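Local coordinates for uncharacterized protein (Escherichia coli O157:H7, PDB 4ZV9) that is of unknown function but has the alpha/beta-hydrolase fold of the dienelactone hydrolase family and probably hydrolyses ester-type substrates, at residues Ala174-Arg179 with Gly205-Phe210; Pro168-Phe173 with Gln228-Trp233; His49-Leu54 with Lys90-Gln95; Asn23-Val28 with Pro100-Asn105. All blocks are in the same frame, centred on the assembly; numbering follows the deposited sequence. Where two conformers were deposited one is given.

Contact 1: residues Ala174-Arg179 with Gly205-Phe210; sequences AELDTR and GVNHGF
Three hydrogen bonds cross between 174-179 and 205-210. H208 ND1 gives its hydrogen to D177 OD2 at 2.8 Å, with the oxygen lying in the imidazole plane. The carboxylate stands nearly upright to that ring, its plane turned 83° away, and OD2 is met from above the carboxylate plane. D177 reaches this position with CG anti to the backbone N (chi1 -173°). Backbone carries the second bond, L176 N to V206 O at 3.0 Å. The third is G205 N to E175 OE1 at 2.7 Å, met nearly along the C-O axis by an extended glutamate chain. Within the second loop, N207 turns its OD1 back to accept H208 N at 2.9 Å.

The van der Waals contacts are closer to the backbone. A174 CB presses on N207 C at 3.2 Å, and F210 offers it a ring edge through CD2 at 3.9 Å. L176 CB lies against the amide of N207, 3.7 Å from its CG. Y153 meets the H208 ring and touches D177.

Both loops follow strands of the sheet, where alpha/beta hydrolases place the acid and histidine of their catalytic triad. D177 and H208 are consistent with that pair and C130 with the nucleophile; the carboxylate would then hold the histidine's orientation and favour its taking up a proton.

Contact 2: residues Pro168-Phe173 with Gln228-Trp233; sequences PLLLHF and QRTLKW
P168 stands just before strand 169-174. Its carbonyl O accepts W233 NE1 at 3.1 Å; the oxygen sits in the indole plane, while the N-H comes down from above the carbonyl plane. On the same residue, CB touches the indole at CZ2, 3.6 Å away. L169 turns its side chain to the far face of the sheet, onto Y187 and L191 of helix 184-193, and its carbonyl group approaches the tryptophan, O lying 3.3 Å from CZ2.

L170 has the largest share on the strand side. With CG anti to its backbone N (chi1 173°), its CB sits squarely over the five-membered ring of the W233 indole, 3.6 Å from its centroid, a CH-pi contact. CD2 continues onto the helix backbone, 3.5 Å from R229 O. What is being joined here is a sheet strand and the C-terminal helix 220-237 of an alpha/beta-hydrolase fold: the segments run almost exactly antiparallel, at 173°, with axes 9.8 Å apart. The strand lies beside 198-203, and P168 and L170 also bond through their backbones to A149.

H172 again faces the helix. Its NE2 donates to T230 OG1 at 3.0 Å along a bent path of 139°, the hydroxyl being tilted out of the ring plane; that hydroxyl also bonds A226 O, one turn earlier. The other ring nitrogen, ND1, is hydrogen-bonded to Y203 OH, which R229 NH1 shares. R229 CB meets the imidazole edge at CE1, 4.2 Å away, before its chain leads off to make a cation-pi contact with Y201.

Contact 3: residues His49-Leu54 with Lys90-Gln95; sequences HENRGL and KGRELQ
This is a buried, largely polar contact that docks helix 88-97 onto the loop following strand 42-48, the loop that in alpha/beta hydrolases commonly helps form the oxyanion hole. One side chain does the gripping. Q95, extended with CG anti to its backbone N, pushes its carboxamide into the bend of the loop: NE2 donates to a lone pair of E50 O at 3.1 Å, and OE1 takes G53 N at 2.9 Å nearly along the C=O axis. E50 O is held a second time, by H49 ND1 at 2.8 Å. The H49 ring presents CE1 to Q95 OE1, tip to tip.

Closer to the helix start, G91 allows near backbone contact, with R52 CA 3.7 Å from G91 C. R92 CD lies 3.6 Å from N51 ND2, and a water ties N51 O to R92 O.

R52 and R92 run side by side, R92 NH1 lying 3.7 Å from R52 NE. Their like charges are probably tolerated because each has its own acid, D88 for R52 and D89 for R92, with E50 OE1 adding charge attraction to R52. The loop is thus gripped largely by uncharged hydrogen bonds, while the charges of R52 and R92 are probably balanced by neighbouring carboxylates.

Contact 4: residues Asn23-Val28 with Pro100-Asn105; sequences NGHGEV and PTKLMN
The tight part is the backbone at N23 and G24 together with the H25 ring, where they lie on the first turns of helix 100-116. The backbones come nearest at G24, whose CA rests 3.5 Å from K102 O, with no side chain to hold the two apart. On one flank N105 reaches up with its amide, CG anti to its carbonyl carbon, and ND2 donates to N23 O at 3.0 Å. The bond is straight, at 169°, and lies in the amide plane of N105, although it arrives from above the carbonyl plane of N23. On the other flank H25 lays a ring face over the root of K102. K102 CB sits 3.9 Å from the ring centroid, a CH-pi contact in which the two side chains cross at about a right angle, and H25 CE1 also comes 3.7 Å from L103 N.

The outer side is looser. K102 starts toward the loop, but its extended chain then carries the ammonium away, leaving NZ 5.8 Å from H25 NE2. N23 OD1 is hydrogen-bonded to a bound glycerol, probably from the crystallisation liquor. A water accepts N23 N at 3.1 Å and makes only a weak bond to N105 O.

The segment is the connection between antiparallel strands 12-21 and 28-35, so the contact pins that turn to a neighbouring helix. H25 ND1 is hydrogen-bonded to D106 OD2, one turn after K102. This bond probably helps fix the ring's rotation over K102, and the carboxylate would tend to raise the affinity of H25 for a proton, which the nearby lysine would oppose.

How the contacts relate
Contacts 2 and 3 are buried, contact 1 is partly so, and contact 4 lies at the surface. Contacts 1 and 2 share strand 169-174: contact 2 covers it with a helix, and contact 1 takes over where it ends, F210 CE2 lying 4.3 Å from F173 O. Contacts 3 and 4 use successive helices and meet through Q95 CG and L103 CD2, 4.0 Å apart. The chemistry shifts accordingly, from indole and leucine packing in contact 2 to amide bonds and paired charges in contact 3, and one side-chain-to-backbone bond and a ring face on an aliphatic stem in contact 4. Contact 1, with its histidine-carboxylate pair, has its nearest atoms about 5 Å from contact 3.

Contact 1: residues Ala174-Arg179 with Gly205-Phe210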
loop_
_atom_site.group_PDB
_atom_site.type_symbol
_atom_site.label_atom_id
_atom_site.label_comp_id
_atom_site.label_asym_id
_atom_site.label_seq_id
_atom_site.Cartn_x
_atom_site.Cartn_y
_atom_site.Cartn_z
ATOM N N ALA A 174 -8.179 -5.715 11.972
ATOM C CA ALA A 174 -8.405 -7.060 12.485
ATOM C C ALA A 174 -8.886 -6.940 13.930
ATOM O O ALA A 174 -8.296 -6.201 14.720
ATOM C CB ALA A 174 -7.127 -7.861 12.418
ATOM N N GLU A 175 -9.945 -7.661 14.278
ATOM C CA GLU A 175 -10.513 -7.593 15.644
ATOM C C GLU A 175 -9.496 -7.834 16.758
ATOM O O GLU A 175 -9.476 -7.108 17.753
ATOM C CB GLU A 175 -11.641 -8.601 15.816
ATOM C CG GLU A 175 -12.341 -8.471 17.167
ATOM C CD GLU A 175 -13.333 -9.580 17.465
ATOM O OE1 GLU A 175 -13.403 -10.580 16.718
ATOM O OE2 GLU A 175 -14.034 -9.458 18.485
ATOM N N LEU A 176 -8.633 -8.831 16.582
ATOM C CA LEU A 176 -7.662 -9.188 17.613
ATOM C C LEU A 176 -6.417 -8.285 17.676
ATOM O O LEU A 176 -5.625 -8.386 18.617
ATOM C CB LEU A 176 -7.233 -10.647 17.430
ATOM C CG LEU A 176 -8.354 -11.698 17.413
ATOM C CD1 LEU A 176 -7.794 -13.089 17.139
ATOM C CD2 LEU A 176 -9.136 -11.696 18.712
ATOM N N ASP A 177 -6.260 -7.385 16.713
ATOM C CA ASP A 177 -5.094 -6.488 16.623
ATOM C C ASP A 177 -5.262 -5.266 17.539
ATOM O O ASP A 177 -5.389 -4.118 17.071
ATOM C CB ASP A 177 -4.928 -6.059 15.161
ATOM C CG ASP A 177 -3.661 -5.260 14.895
ATOM O OD1 ASP A 177 -2.728 -5.283 15.716
ATOM O OD2 ASP A 177 -3.578 -4.627 13.820
ATOM N N THR A 178 -5.174 -5.519 18.842
ATOM C CA THR A 178 -5.423 -4.501 19.850
ATOM C C THR A 178 -4.491 -3.296 19.815
ATOM O O THR A 178 -4.950 -2.190 20.065
ATOM C CB THR A 178 -5.390 -5.093 21.267
ATOM O OG1 THR A 178 -4.127 -5.725 21.480
ATOM C CG2 THR A 178 -6.520 -6.110 21.455
ATOM N N ARG A 179 -3.210 -3.486 19.482
ATOM C CA ARG A 179 -2.262 -2.356 19.422
ATOM C C ARG A 179 -2.673 -1.306 18.391
ATOM O O ARG A 179 -2.624 -0.115 18.666
ATOM C CB ARG A 179 -0.831 -2.818 19.143
ATOM C CG ARG A 179 -0.175 -3.565 20.284
ATOM C CD ARG A 179 1.255 -3.992 19.954
ATOM N NE ARG A 179 1.956 -4.693 21.030
ATOM C CZ ARG A 179 2.683 -4.105 21.981
ATOM N NH1 ARG A 179 2.803 -2.776 22.051
ATOM N NH2 ARG A 179 3.279 -4.854 22.895
ATOM N N GLY A 205 -12.684 -12.144 14.602
ATOM C CA GLY A 205 -11.938 -13.374 14.839
ATOM C C GLY A 205 -10.592 -13.537 14.158
ATOM O O GLY A 205 -10.049 -14.635 14.158
ATOM N N VAL A 206 -10.043 -12.467 13.587
ATOM C CA VAL A 206 -8.740 -12.547 12.928
ATOM C C VAL A 206 -7.794 -11.523 13.523
ATOM O O VAL A 206 -8.208 -10.581 14.215
ATOM C CB VAL A 206 -8.826 -12.344 11.397
ATOM C CG1 VAL A 206 -9.683 -13.428 10.767
ATOM C CG2 VAL A 206 -9.369 -10.960 11.048
ATOM N N ASN A 207 -6.519 -11.693 13.210
ATOM C CA ASN A 207 -5.488 -10.815 13.712
ATOM C C ASN A 207 -4.794 -10.074 12.582
ATOM O O ASN A 207 -5.050 -10.285 11.405
ATOM C CB ASN A 207 -4.465 -11.654 14.487
ATOM C CG ASN A 207 -3.967 -10.959 15.743
ATOM O OD1 ASN A 207 -3.824 -9.730 15.793
ATOM N ND2 ASN A 207 -3.759 -11.745 16.791
ATOM N N HIS A 208 -3.928 -9.160 12.962
ATOM C CA HIS A 208 -3.079 -8.430 12.039
ATOM C C HIS A 208 -2.414 -9.409 11.095
ATOM O O HIS A 208 -2.068 -10.519 11.508
ATOM C CB HIS A 208 -2.032 -7.854 12.994
ATOM C CG HIS A 208 -1.076 -6.854 12.432
ATOM N ND1 HIS A 208 -1.172 -5.493 12.667
ATOM C CD2 HIS A 208 0.086 -7.038 11.771
ATOM C CE1 HIS A 208 -0.145 -4.883 12.101
ATOM N NE2 HIS A 208 0.626 -5.799 11.545
ATOM N N GLY A 209 -2.243 -9.010 9.836
ATOM C CA GLY A 209 -1.598 -9.853 8.834
ATOM C C GLY A 209 -2.530 -10.855 8.169
ATOM O O GLY A 209 -2.064 -11.749 7.455
ATOM N N PHE A 210 -3.846 -10.710 8.350
ATOM C CA PHE A 210 -4.795 -11.716 7.817
ATOM C C PHE A 210 -4.828 -11.821 6.297
ATOM O O PHE A 210 -5.259 -12.838 5.769
ATOM C CB PHE A 210 -6.231 -11.566 8.379
ATOM C CG PHE A 210 -6.945 -10.320 7.942
ATOM C CD1 PHE A 210 -7.507 -10.223 6.672
ATOM C CD2 PHE A 210 -7.102 -9.257 8.813
ATOM C CE1 PHE A 210 -8.176 -9.074 6.271
ATOM C CE2 PHE A 210 -7.785 -8.112 8.423
ATOM C CZ PHE A 210 -8.319 -8.020 7.147
#

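Contact 2: residues Pro168-Phe173 with Gln228-Trp233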
loop_
_atom_site.group_PDB
_atom_site.type_symbol
_atom_site.label_atom_id
_atom_site.label_comp_id
_atom_site.label_asym_id
_atom_site.label_seq_id
_atom_site.Cartn_x
_atom_site.Cartn_y
_atom_site.Cartn_z
ATOM N N PRO A 168 -10.211 9.737 -0.148
ATOM C CA PRO A 168 -11.162 8.813 0.474
ATOM C C PRO A 168 -10.434 7.607 1.052
ATOM O O PRO A 168 -9.620 6.994 0.355
ATOM C CB PRO A 168 -12.059 8.390 -0.691
ATOM C CG PRO A 168 -12.011 9.545 -1.626
ATOM C CD PRO A 168 -10.611 10.087 -1.525
ATOM N N LEU A 169 -10.727 7.296 2.309
ATOM C CA LEU A 169 -10.027 6.239 3.057
ATOM C C LEU A 169 -10.851 4.984 3.236
ATOM O O LEU A 169 -12.009 5.055 3.672
ATOM C CB LEU A 169 -9.694 6.745 4.458
ATOM C CG LEU A 169 -8.527 7.702 4.613
ATOM C CD1 LEU A 169 -8.621 8.374 5.976
ATOM C CD2 LEU A 169 -7.232 6.933 4.472
ATOM N N LEU A 170 -10.254 3.843 2.924
ATOM C CA LEU A 170 -10.872 2.551 3.182
ATOM C C LEU A 170 -9.939 1.873 4.162
ATOM O O LEU A 170 -8.821 1.512 3.799
ATOM C CB LEU A 170 -11.027 1.717 1.908
ATOM C CG LEU A 170 -11.505 0.277 2.125
ATOM C CD1 LEU A 170 -12.888 0.221 2.771
ATOM C CD2 LEU A 170 -11.509 -0.466 0.802
ATOM N N LEU A 171 -10.393 1.683 5.401
ATOM C CA LEU A 171 -9.535 1.097 6.420
ATOM C C LEU A 171 -9.971 -0.318 6.818
ATOM O O LEU A 171 -11.146 -0.564 7.103
ATOM C CB LEU A 171 -9.472 1.988 7.659
ATOM C CG LEU A 171 -9.129 3.457 7.381
ATOM C CD1 LEU A 171 -10.395 4.303 7.321
ATOM C CD2 LEU A 171 -8.212 4.024 8.443
ATOM N N HIS A 172 -9.015 -1.240 6.810
ATOM C CA HIS A 172 -9.267 -2.626 7.219
ATOM C C HIS A 172 -8.560 -2.904 8.541
ATOM O O HIS A 172 -7.330 -2.751 8.643
ATOM C CB HIS A 172 -8.737 -3.599 6.174
ATOM C CG HIS A 172 -9.252 -3.358 4.795
ATOM N ND1 HIS A 172 -10.537 -3.686 4.411
ATOM C CD2 HIS A 172 -8.647 -2.849 3.694
ATOM C CE1 HIS A 172 -10.704 -3.377 3.137
ATOM N NE2 HIS A 172 -9.568 -2.876 2.676
ATOM N N PHE A 173 -9.320 -3.321 9.548
ATOM C CA PHE A 173 -8.761 -3.641 10.858
ATOM C C PHE A 173 -9.092 -5.078 11.247
ATOM O O PHE A 173 -10.152 -5.587 10.902
ATOM C CB PHE A 173 -9.322 -2.714 11.930
ATOM C CG PHE A 173 -8.980 -1.268 11.735
ATOM C CD1 PHE A 173 -7.675 -0.822 11.892
ATOM C CD2 PHE A 173 -9.972 -0.341 11.460
ATOM C CE1 PHE A 173 -7.357 0.514 11.734
ATOM C CE2 PHE A 173 -9.663 0.999 11.320
ATOM C CZ PHE A 173 -8.359 1.432 11.460
ATOM N N GLN A 228 -11.910 -7.564 -2.082
ATOM C CA GLN A 228 -13.049 -7.199 -2.925
ATOM C C GLN A 228 -13.444 -5.773 -2.647
ATOM O O GLN A 228 -13.682 -5.007 -3.574
ATOM C CB GLN A 228 -14.245 -8.095 -2.638
ATOM C CG GLN A 228 -15.493 -7.832 -3.485
ATOM C CD GLN A 228 -16.686 -8.687 -3.067
ATOM O OE1 GLN A 228 -16.825 -9.080 -1.901
ATOM N NE2 GLN A 228 -17.563 -8.968 -4.019
ATOM N N ARG A 229 -13.505 -5.412 -1.371
ATOM C CA ARG A 229 -13.817 -4.038 -0.992
ATOM C C ARG A 229 -12.771 -3.048 -1.519
ATOM O O ARG A 229 -13.107 -1.948 -1.965
ATOM C CB ARG A 229 -13.950 -3.919 0.521
ATOM C CG ARG A 229 -15.245 -4.508 1.048
ATOM C CD ARG A 229 -15.160 -4.708 2.548
ATOM N NE ARG A 229 -16.439 -5.127 3.117
ATOM C CZ ARG A 229 -16.590 -5.651 4.327
ATOM N NH1 ARG A 229 -15.536 -5.870 5.115
ATOM N NH2 ARG A 229 -17.807 -5.976 4.751
ATOM N N THR A 230 -11.515 -3.447 -1.465
ATOM C CA THR A 230 -10.408 -2.627 -1.983
ATOM C C THR A 230 -10.525 -2.371 -3.503
ATOM O O THR A 230 -10.418 -1.237 -3.955
ATOM C CB THR A 230 -9.075 -3.276 -1.639
ATOM O OG1 THR A 230 -8.973 -3.408 -0.220
ATOM C CG2 THR A 230 -7.900 -2.445 -2.163
ATOM N N LEU A 231 -10.822 -3.409 -4.274
ATOM C CA LEU A 231 -11.026 -3.252 -5.719
ATOM C C LEU A 231 -12.231 -2.349 -6.054
ATOM O O LEU A 231 -12.173 -1.544 -6.987
ATOM C CB LEU A 231 -11.184 -4.613 -6.408
ATOM C CG LEU A 231 -9.974 -5.556 -6.314
ATOM C CD1 LEU A 231 -10.197 -6.780 -7.193
ATOM C CD2 LEU A 231 -8.680 -4.860 -6.702
ATOM N N LYS A 232 -13.308 -2.458 -5.288
ATOM C CA LYS A 232 -14.451 -1.566 -5.497
ATOM C C LYS A 232 -14.080 -0.110 -5.197
ATOM O O LYS A 232 -14.572 0.813 -5.851
ATOM C CB LYS A 232 -15.645 -1.981 -4.633
ATOM C CG LYS A 232 -16.248 -3.294 -5.103
ATOM C CD LYS A 232 -17.537 -3.688 -4.395
ATOM C CE LYS A 232 -17.852 -5.142 -4.707
ATOM N NZ LYS A 232 -19.248 -5.490 -4.340
ATOM N N TRP A 233 -13.243 0.093 -4.190
ATOM C CA TRP A 233 -12.806 1.427 -3.804
ATOM C C TRP A 233 -11.963 2.001 -4.953
ATOM O O TRP A 233 -12.164 3.150 -5.370
ATOM C CB TRP A 233 -11.997 1.346 -2.507
ATOM C CG TRP A 233 -11.899 2.621 -1.718
ATOM C CD1 TRP A 233 -10.798 3.403 -1.563
ATOM C CD2 TRP A 233 -12.933 3.213 -0.911
ATOM N NE1 TRP A 233 -11.086 4.460 -0.721
ATOM C CE2 TRP A 233 -12.389 4.367 -0.312
ATOM C CE3 TRP A 233 -14.268 2.880 -0.647
ATOM C CZ2 TRP A 233 -13.133 5.200 0.537
ATOM C CZ3 TRP A 233 -15.010 3.710 0.187
ATOM C CH2 TRP A 233 -14.437 4.855 0.772
#

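Contact 3: residues His49-Leu54 with Lys90-Gln95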
loop_
_atom_site.group_PDB
_atom_site.type_symbol
_atom_site.label_atom_id
_atom_site.label_comp_id
_atom_site.label_asym_id
_atom_site.label_seq_id
_atom_site.Cartn_x
_atom_site.Cartn_y
_atom_site.Cartn_z
ATOM N N HIS A 49 4.967 -2.158 1.237
ATOM C CA HIS A 49 5.190 -3.410 1.967
ATOM C C HIS A 49 5.071 -3.290 3.488
ATOM O O HIS A 49 4.750 -2.218 4.031
ATOM C CB HIS A 49 6.555 -4.023 1.582
ATOM C CG HIS A 49 7.738 -3.117 1.807
ATOM N ND1 HIS A 49 8.166 -2.746 3.064
ATOM C CD2 HIS A 49 8.636 -2.590 0.940
ATOM C CE1 HIS A 49 9.261 -2.008 2.963
ATOM N NE2 HIS A 49 9.569 -1.900 1.684
ATOM N N GLU A 50 5.302 -4.413 4.174
ATOM C CA GLU A 50 5.210 -4.486 5.624
ATOM C C GLU A 50 6.552 -4.060 6.261
ATOM O O GLU A 50 7.286 -3.228 5.695
ATOM C CB GLU A 50 4.744 -5.914 6.023
ATOM C CG GLU A 50 3.389 -6.308 5.421
ATOM C CD GLU A 50 2.986 -7.768 5.670
ATOM O OE1 GLU A 50 3.795 -8.661 5.387
ATOM O OE2 GLU A 50 1.838 -8.037 6.086
ATOM N N ASN A 51 6.907 -4.645 7.399
ATOM C CA ASN A 51 8.145 -4.291 8.101
ATOM C C ASN A 51 9.370 -5.128 7.738
ATOM O O ASN A 51 10.340 -5.186 8.507
ATOM C CB ASN A 51 7.928 -4.367 9.615
ATOM C CG ASN A 51 7.550 -5.758 10.095
ATOM O OD1 ASN A 51 7.209 -6.632 9.316
ATOM N ND2 ASN A 51 7.571 -5.948 11.404
ATOM N N ARG A 52 9.355 -5.769 6.579
ATOM C CA ARG A 52 10.465 -6.619 6.188
ATOM C C ARG A 52 10.824 -6.546 4.705
ATOM O O ARG A 52 11.296 -7.525 4.133
ATOM C CB ARG A 52 10.172 -8.054 6.619
ATOM C CG ARG A 52 8.801 -8.582 6.217
ATOM C CD ARG A 52 8.263 -9.377 7.364
ATOM N NE ARG A 52 7.108 -10.221 7.060
ATOM C CZ ARG A 52 5.870 -10.008 7.472
ATOM N NH1 ARG A 52 5.578 -8.920 8.184
ATOM N NH2 ARG A 52 4.919 -10.886 7.161
ATOM N N GLY A 53 10.606 -5.379 4.102
ATOM C CA GLY A 53 10.976 -5.132 2.714
ATOM C C GLY A 53 10.063 -5.752 1.666
ATOM O O GLY A 53 8.982 -6.266 1.971
ATOM N N LEU A 54 10.537 -5.721 0.428
ATOM C CA LEU A 54 9.775 -6.146 -0.717
ATOM C C LEU A 54 9.913 -7.644 -0.919
ATOM O O LEU A 54 10.810 -8.090 -1.631
ATOM C CB LEU A 54 10.263 -5.383 -1.950
ATOM C CG LEU A 54 9.497 -5.663 -3.253
ATOM C CD1 LEU A 54 8.028 -5.341 -3.106
ATOM C CD2 LEU A 54 10.109 -4.861 -4.390
ATOM N N LYS A 90 15.607 -11.519 8.595
ATOM C CA LYS A 90 16.684 -10.609 8.248
ATOM C C LYS A 90 16.083 -9.327 7.665
ATOM O O LYS A 90 16.588 -8.233 7.925
ATOM C CB LYS A 90 17.653 -11.256 7.264
ATOM C CG LYS A 90 18.882 -10.421 6.956
ATOM C CD LYS A 90 19.750 -10.232 8.179
ATOM C CE LYS A 90 21.015 -9.470 7.830
ATOM N NZ LYS A 90 21.932 -9.381 8.999
ATOM N N GLY A 91 14.988 -9.461 6.926
ATOM C CA GLY A 91 14.303 -8.311 6.358
ATOM C C GLY A 91 13.869 -7.356 7.459
ATOM O O GLY A 91 14.047 -6.151 7.338
ATOM N N ARG A 92 13.302 -7.908 8.531
ATOM C CA ARG A 92 12.849 -7.102 9.680
ATOM C C ARG A 92 13.992 -6.366 10.355
ATOM O O ARG A 92 13.882 -5.186 10.658
ATOM C CB ARG A 92 12.112 -7.969 10.705
ATOM C CG ARG A 92 10.615 -7.945 10.512
ATOM C CD ARG A 92 9.837 -8.788 11.513
ATOM N NE ARG A 92 10.247 -10.189 11.506
ATOM C CZ ARG A 92 9.563 -11.215 10.983
ATOM N NH1 ARG A 92 8.362 -11.058 10.429
ATOM N NH2 ARG A 92 10.088 -12.433 11.047
ATOM N N GLU A 93 15.080 -7.082 10.587
ATOM C CA GLU A 93 16.272 -6.509 11.181
ATOM C C GLU A 93 16.854 -5.380 10.332
ATOM O O GLU A 93 17.205 -4.323 10.846
ATOM C CB GLU A 93 17.299 -7.624 11.365
ATOM C CG GLU A 93 18.678 -7.145 11.765
ATOM C CD GLU A 93 19.669 -8.293 11.849
ATOM O OE1 GLU A 93 19.222 -9.469 11.915
ATOM O OE2 GLU A 93 20.886 -8.026 11.855
ATOM N N LEU A 94 16.929 -5.594 9.026
ATOM C CA LEU A 94 17.458 -4.578 8.124
ATOM C C LEU A 94 16.565 -3.343 8.068
ATOM O O LEU A 94 17.071 -2.219 8.053
ATOM C CB LEU A 94 17.653 -5.129 6.702
ATOM C CG LEU A 94 18.796 -6.137 6.540
ATOM C CD1 LEU A 94 18.779 -6.738 5.137
ATOM C CD2 LEU A 94 20.155 -5.511 6.824
ATOM N N GLN A 95 15.248 -3.538 8.020
ATOM C CA GLN A 95 14.348 -2.388 7.868
ATOM C C GLN A 95 14.458 -1.455 9.077
ATOM O O GLN A 95 14.353 -0.245 8.933
ATOM C CB GLN A 95 12.909 -2.829 7.582
ATOM C CG GLN A 95 12.005 -1.671 7.197
ATOM C CD GLN A 95 10.733 -2.100 6.476
ATOM O OE1 GLN A 95 10.753 -2.958 5.599
ATOM N NE2 GLN A 95 9.625 -1.468 6.818
HETATM O O HOH W 1 11.597 -3.817 10.735
#

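Contact 4: residues Asn23-Val28 with Pro100-Asn105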
loop_
_atom_site.group_PDB
_atom_site.type_symbol
_atom_site.label_atom_id
_atom_site.label_comp_id
_atom_site.label_asym_id
_atom_site.label_seq_id
_atom_site.Cartn_x
_atom_site.Cartn_y
_atom_site.Cartn_z
ATOM N N ASN A 23 14.697 13.141 -1.492
ATOM C CA ASN A 23 14.652 13.338 -0.038
ATOM C C ASN A 23 14.648 12.011 0.708
ATOM O O ASN A 23 14.454 11.970 1.912
ATOM C CB ASN A 23 13.406 14.132 0.315
ATOM C CG ASN A 23 13.355 15.452 -0.415
ATOM O OD1 ASN A 23 12.403 15.731 -1.127
ATOM N ND2 ASN A 23 14.402 16.244 -0.288
ATOM N N GLY A 24 14.889 10.930 -0.022
ATOM C CA GLY A 24 14.953 9.605 0.555
ATOM C C GLY A 24 16.301 8.992 0.240
ATOM O O GLY A 24 17.337 9.579 0.553
ATOM N N HIS A 25 16.299 7.849 -0.436
ATOM C CA HIS A 25 17.557 7.148 -0.708
ATOM C C HIS A 25 18.098 7.323 -2.128
ATOM O O HIS A 25 18.874 6.501 -2.593
ATOM C CB HIS A 25 17.397 5.673 -0.341
ATOM C CG HIS A 25 17.174 5.456 1.124
ATOM N ND1 HIS A 25 15.923 5.231 1.663
ATOM C CD2 HIS A 25 18.036 5.483 2.170
ATOM C CE1 HIS A 25 16.029 5.105 2.975
ATOM N NE2 HIS A 25 17.303 5.240 3.307
ATOM N N GLY A 26 17.713 8.404 -2.803
ATOM C CA GLY A 26 18.213 8.676 -4.151
ATOM C C GLY A 26 17.524 7.860 -5.237
ATOM O O GLY A 26 16.340 8.049 -5.478
ATOM N N GLU A 27 18.253 6.970 -5.908
ATOM C CA GLU A 27 17.653 6.152 -6.956
ATOM C C GLU A 27 17.140 4.881 -6.317
ATOM O O GLU A 27 17.934 4.020 -5.975
ATOM C CB GLU A 27 18.657 5.782 -8.056
ATOM C CG GLU A 27 19.114 6.917 -8.964
ATOM C CD GLU A 27 17.956 7.674 -9.597
ATOM O OE1 GLU A 27 17.077 7.041 -10.218
ATOM O OE2 GLU A 27 17.922 8.908 -9.475
ATOM N N VAL A 28 15.818 4.746 -6.226
ATOM C CA VAL A 28 15.188 3.638 -5.537
ATOM C C VAL A 28 14.623 2.583 -6.503
ATOM O O VAL A 28 13.951 2.909 -7.477
ATOM C CB VAL A 28 14.040 4.141 -4.656
ATOM C CG1 VAL A 28 13.376 2.998 -3.899
ATOM C CG2 VAL A 28 14.551 5.192 -3.673
ATOM N N PRO A 100 13.950 6.137 9.224
ATOM C CA PRO A 100 12.507 6.154 9.005
ATOM C C PRO A 100 11.981 7.251 8.074
ATOM O O PRO A 100 11.121 6.979 7.246
ATOM C CB PRO A 100 11.936 6.335 10.406
ATOM C CG PRO A 100 12.987 5.804 11.320
ATOM C CD PRO A 100 14.290 6.142 10.662
ATOM N N THR A 101 12.501 8.464 8.202
ATOM C CA THR A 101 12.042 9.577 7.365
ATOM C C THR A 101 12.385 9.345 5.902
ATOM O O THR A 101 11.554 9.590 5.035
ATOM C CB THR A 101 12.640 10.924 7.844
ATOM O OG1 THR A 101 12.310 11.115 9.226
ATOM C CG2 THR A 101 12.100 12.101 7.024
ATOM N N LYS A 102 13.614 8.898 5.625
ATOM C CA LYS A 102 14.034 8.668 4.246
ATOM C C LYS A 102 13.252 7.522 3.630
ATOM O O LYS A 102 12.869 7.589 2.460
ATOM C CB LYS A 102 15.527 8.391 4.156
ATOM C CG LYS A 102 16.379 9.615 4.408
ATOM C CD LYS A 102 17.852 9.280 4.296
ATOM C CE LYS A 102 18.687 10.503 4.614
ATOM N NZ LYS A 102 20.122 10.208 4.394
ATOM N N LEU A 103 12.979 6.494 4.435
ATOM C CA LEU A 103 12.191 5.356 3.972
ATOM C C LEU A 103 10.774 5.799 3.572
ATOM O O LEU A 103 10.285 5.462 2.490
ATOM C CB LEU A 103 12.133 4.277 5.043
ATOM C CG LEU A 103 11.308 3.037 4.703
ATOM C CD1 LEU A 103 11.809 2.349 3.438
ATOM C CD2 LEU A 103 11.353 2.081 5.883
HETATM N N MSE A 104 10.120 6.560 4.445
HETATM C CA MSE A 104 8.778 7.060 4.152
HETATM C C MSE A 104 8.821 7.918 2.915
HETATM O O MSE A 104 7.953 7.802 2.051
HETATM C CB MSE A 104 8.238 7.864 5.330
HETATM C CG MSE A 104 6.853 8.407 5.031
HETATM SE SE MSE A 104 6.312 9.586 6.517
HETATM C CE MSE A 104 7.575 11.073 6.172
ATOM N N ASN A 105 9.838 8.768 2.807
ATOM C CA ASN A 105 9.995 9.622 1.625
ATOM C C ASN A 105 10.108 8.856 0.311
ATOM O O ASN A 105 9.676 9.353 -0.729
ATOM C CB ASN A 105 11.152 10.608 1.797
ATOM C CG ASN A 105 10.801 11.755 2.754
ATOM O OD1 ASN A 105 9.640 11.954 3.100
ATOM N ND2 ASN A 105 11.802 12.493 3.186
HETATM O O HOH W 2 12.127 11.449 -1.727
#